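Local coordinates for putative methyl-accepting chemotaxis protein (Salmonella enterica subsp. enterica serovar Typhimurium str. LT2, PDB 6DB1) that probably senses chemical signals outside the cytoplasm through its N-terminal ligand-binding domain and passes them to the chemotaxis machinery, at the interface of chains A and B. Numbering follows the deposited sequence. Chains: chain A/B, Putative methyl-accepting chemotaxis protein.

Contact 1: the interface of chains A and B. Residues chain A 14, 18, 143; chain B 18, 21-22, 25.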
loop_
_atom_site.group_PDB
_atom_site.type_symbol
_atom_site.label_atom_id
_atom_site.label_comp_id
_atom_site.label_asym_id
_atom_site.label_seq_id
_atom_site.Cartn_x
_atom_site.Cartn_y
_atom_site.Cartn_z
ATOM N N ASP A 14 -14.993 -4.941 13.944
ATOM C CA ASP A 14 -14.632 -3.950 12.916
ATOM C C ASP A 14 -13.251 -3.343 13.192
ATOM O O ASP A 14 -12.435 -3.210 12.272
ATOM C CB ASP A 14 -15.630 -2.803 12.841
ATOM C CG ASP A 14 -16.994 -3.252 12.449
ATOM O OD1 ASP A 14 -17.653 -3.942 13.241
ATOM O OD2 ASP A 14 -17.418 -2.846 11.348
ATOM N N VAL A 18 -9.878 -3.718 10.809
ATOM C CA VAL A 18 -9.270 -2.458 10.353
ATOM C C VAL A 18 -7.791 -2.378 10.803
ATOM O O VAL A 18 -6.948 -1.929 10.012
ATOM C CB VAL A 18 -10.111 -1.257 10.819
ATOM C CG1 VAL A 18 -9.447 0.078 10.522
ATOM C CG2 VAL A 18 -11.495 -1.304 10.205
ATOM N N LEU A 143 -16.782 -6.144 6.372
ATOM C CA LEU A 143 -17.008 -4.747 6.798
ATOM C C LEU A 143 -18.217 -4.102 6.115
ATOM O O LEU A 143 -18.959 -3.375 6.790
ATOM C CB LEU A 143 -15.749 -3.921 6.521
ATOM C CG LEU A 143 -14.584 -4.192 7.469
ATOM C CD1 LEU A 143 -13.288 -3.617 6.926
ATOM C CD2 LEU A 143 -14.884 -3.647 8.864
ATOM N N VAL B 18 -15.370 4.527 14.364
ATOM C CA VAL B 18 -14.889 3.284 13.805
ATOM C C VAL B 18 -15.213 3.252 12.305
ATOM O O VAL B 18 -14.454 2.729 11.507
ATOM C CB VAL B 18 -15.475 2.080 14.567
ATOM C CG1 VAL B 18 -15.120 0.754 13.914
ATOM C CG2 VAL B 18 -15.030 2.071 16.021
HETATM N N MSE B 21 -12.628 5.410 10.669
HETATM C CA MSE B 21 -11.384 4.645 10.637
HETATM C C MSE B 21 -11.450 3.550 9.576
HETATM O O MSE B 21 -10.470 3.277 8.879
HETATM C CB MSE B 21 -11.090 3.978 11.995
HETATM C CG MSE B 21 -10.642 4.968 13.052
HETATM SE SE MSE B 21 -10.731 4.025 14.774
HETATM C CE MSE B 21 -8.857 3.546 14.646
ATOM N N THR B 22 -12.620 2.959 9.419
ATOM C CA THR B 22 -12.831 1.857 8.460
ATOM C C THR B 22 -12.706 2.361 7.009
ATOM O O THR B 22 -11.925 1.816 6.208
ATOM C CB THR B 22 -14.201 1.192 8.657
ATOM O OG1 THR B 22 -14.268 0.676 9.986
ATOM C CG2 THR B 22 -14.468 0.087 7.651
ATOM N N SER B 25 -9.173 3.343 6.182
ATOM C CA SER B 25 -8.356 2.152 5.926
ATOM C C SER B 25 -8.687 1.535 4.554
ATOM O O SER B 25 -7.798 1.005 3.872
ATOM C CB SER B 25 -8.562 1.145 7.029
ATOM O OG SER B 25 -7.849 -0.058 6.781
HETATM O O HOH W 1 -16.897 -0.288 10.338
#
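A:Val18 lies against B:Thr22 where helix 13-46 of chain A packs on helix 13-46 of chain B, and all the residues on both sides, A:Leu143 of helix 110-144 included, have regular alpha-helical backbones. The protein is a putative methyl-accepting chemotaxis receptor, a family whose ligand-binding domains are commonly helical bundles, and the contact pairs the first helices of two such domains. The A:Val18 and B:Thr22 side chains cross at about a right angle. Valine suits the place because its two methyls spread to either side of CB and touch different neighbours. CG1, anti to the backbone N (chi1 173°), comes within 3.7 Å of the B:Met21 carbonyl O, B:Met21 being a selenomethionine. The same A:Val18 CG1 packs at 3.8 Å on CB of B:Ser25, a small residue, which probably helps the valine lie close to the helix. The other methyl, A:Val18 CG2, rests 3.4 Å from the hydroxyl oxygen OG1 of B:Thr22.

Threonine has two unlike branches, and both are used. With B:Thr22 OG1 anti to the carbonyl carbon (chi1 -60°), this hydroxyl turns back along its own helix and donates to the B:Val18 carbonyl O at 2.6 Å. It approaches from above the carbonyl plane, 36° out of it. B:Thr22 OG1 also binds the oxygen of water 1 at 2.8 Å, and that water reaches the carboxylate oxygen OD2 of A:Asp14, again at 2.8 Å. An aspartate is short enough to stay near the helix while its carboxylate takes up the water, which links the chains without direct polar contact. The methyl CG2 of B:Thr22, anti to the backbone N, meets A:Leu143 tip to tip, 3.9 Å from its CD2. At the flank, B:Val18 CG1 touches the aliphatic CB of A:Asp14 at 3.8 Å.

Contact 2: the interface of chains A and B. Residues chain A 28, 132-133, 136; chain B 29, 33, 37.
The guanidinium of B:Arg37 and the carboxylate of A:Glu133 lie nearly in one plane, 6° apart, with the carboxylate at the guanidinium edge. The grip is side-on: B:Arg37 NE lies 3.2 Å from A:Glu133 OE2 and is shared with OE1, while NH2 donates to OE1, also at 3.2 Å. Both oxygens use their syn lone pairs, although the bonds are long and somewhat bent. Arginine's flat, multi-donor guanidinium suits this pairing, and glutamate's length carries the carboxylate across. The second guanidinium, of B:Arg33, is turned 64° from the same carboxylate. Over one face, toward the rim, lies the A:Ala132 carbonyl O; at its edge, in plane, are A:Glu133 OE2 and B:Asp29 OD1. B:Asp29 OD1 forms a salt bridge of 2.6 Å with B:Arg33 NH2 within chain B, which helps fix the arginine's rotation. B:Arg33 NE makes a longer one, 3.9 Å, to A:Glu133 OE2.

Water 2 bridges the chains, its oxygen 3.0 Å from B:Arg33 NE and also bound to NH1 and to A:Glu133 OE2. Bends at chi2 (-69°) and chi3 fold the long arginine back to these partners. Small A:Ala132 probably lets B:Arg33 NH1 come within 3.5 Å of its CB; A:Asn28 ND2 also touches NH1, without a hydrogen bond. A:Ser136 OG donates to the A:Glu133 carbonyl O of its own helix, beside B:Arg33 CD. If this is the receptor's own interface, the charged pairs probably help hold its sensory domains in register.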
loop_
_atom_site.group_PDB
_atom_site.type_symbol
_atom_site.label_atom_id
_atom_site.label_comp_id
_atom_site.label_asym_id
_atom_site.label_seq_id
_atom_site.Cartn_x
_atom_site.Cartn_y
_atom_site.Cartn_z
ATOM N N ASN A 28 2.898 -3.006 2.896
ATOM C CA ASN A 28 2.952 -2.853 1.433
ATOM C C ASN A 28 3.645 -1.531 1.080
ATOM O O ASN A 28 4.483 -1.457 0.178
ATOM C CB ASN A 28 1.535 -2.920 0.868
ATOM C CG ASN A 28 1.470 -3.429 -0.552
ATOM O OD1 ASN A 28 2.430 -3.326 -1.306
ATOM N ND2 ASN A 28 0.337 -4.002 -0.910
ATOM N N ALA A 132 -2.632 -10.295 -0.630
ATOM C CA ALA A 132 -3.172 -9.059 -0.086
ATOM C C ALA A 132 -4.553 -8.790 -0.698
ATOM O O ALA A 132 -5.430 -8.301 -0.007
ATOM C CB ALA A 132 -2.223 -7.901 -0.312
ATOM N N GLU A 133 -4.729 -9.123 -1.982
ATOM C CA GLU A 133 -6.027 -8.954 -2.657
ATOM C C GLU A 133 -7.070 -9.871 -2.018
ATOM O O GLU A 133 -8.205 -9.477 -1.784
ATOM C CB GLU A 133 -5.935 -9.304 -4.146
ATOM C CG GLU A 133 -5.074 -8.350 -4.956
ATOM C CD GLU A 133 -5.811 -7.417 -5.906
ATOM O OE1 GLU A 133 -7.050 -7.476 -5.945
ATOM O OE2 GLU A 133 -5.131 -6.614 -6.584
ATOM N N SER A 136 -8.000 -8.246 1.320
ATOM C CA SER A 136 -8.807 -7.046 1.206
ATOM C C SER A 136 -10.233 -7.410 0.784
ATOM O O SER A 136 -11.182 -6.843 1.309
ATOM C CB SER A 136 -8.188 -6.048 0.258
ATOM O OG SER A 136 -8.144 -6.563 -1.063
ATOM N N ASP B 29 -6.279 1.032 1.317
ATOM C CA ASP B 29 -6.137 -0.309 0.778
ATOM C C ASP B 29 -6.412 -0.290 -0.739
ATOM O O ASP B 29 -5.665 -0.873 -1.530
ATOM C CB ASP B 29 -7.104 -1.248 1.514
ATOM C CG ASP B 29 -7.144 -2.634 0.923
ATOM O OD1 ASP B 29 -6.112 -3.336 0.988
ATOM O OD2 ASP B 29 -8.229 -3.033 0.431
ATOM N N ARG B 33 -4.236 -1.544 -3.960
ATOM C CA ARG B 33 -4.763 -2.479 -4.947
ATOM C C ARG B 33 -4.573 -1.869 -6.347
ATOM O O ARG B 33 -4.179 -2.556 -7.288
ATOM C CB ARG B 33 -6.253 -2.773 -4.730
ATOM C CG ARG B 33 -6.627 -3.364 -3.374
ATOM C CD ARG B 33 -6.159 -4.790 -3.126
ATOM N NE ARG B 33 -4.708 -4.935 -3.068
ATOM C CZ ARG B 33 -3.967 -4.697 -1.982
ATOM N NH1 ARG B 33 -2.651 -4.843 -2.022
ATOM N NH2 ARG B 33 -4.551 -4.291 -0.871
ATOM N N ARG B 37 -2.371 -3.373 -9.331
ATOM C CA ARG B 37 -3.053 -3.866 -10.509
ATOM C C ARG B 37 -2.589 -3.090 -11.757
ATOM O O ARG B 37 -2.432 -3.684 -12.867
ATOM C CB ARG B 37 -4.567 -3.746 -10.305
ATOM C CG ARG B 37 -5.178 -4.661 -9.250
ATOM C CD ARG B 37 -6.652 -4.324 -9.133
ATOM N NE ARG B 37 -7.442 -5.273 -8.367
ATOM C CZ ARG B 37 -8.771 -5.301 -8.362
ATOM N NH1 ARG B 37 -9.450 -4.428 -9.090
ATOM N NH2 ARG B 37 -9.418 -6.231 -7.680
HETATM O O HOH W 2 -2.664 -6.446 -4.604
#

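Contact 1 and contact 2 are about 16 Å apart, measured between the centres of their C-alpha atoms. Both draw on the same three helices: 13-46 and 110-144 of chain A, and 13-46 of chain B. Each of these helices runs on from one contact to the other, with apolar packing at one and charge pairing at the other, so the two patches belong to one continuous helical interface. Chemoreceptors generally work as dimers, so this pairing may reflect the receptor's own, but the interface is not an exact two-fold, and the structure alone does not show that it is the biological one.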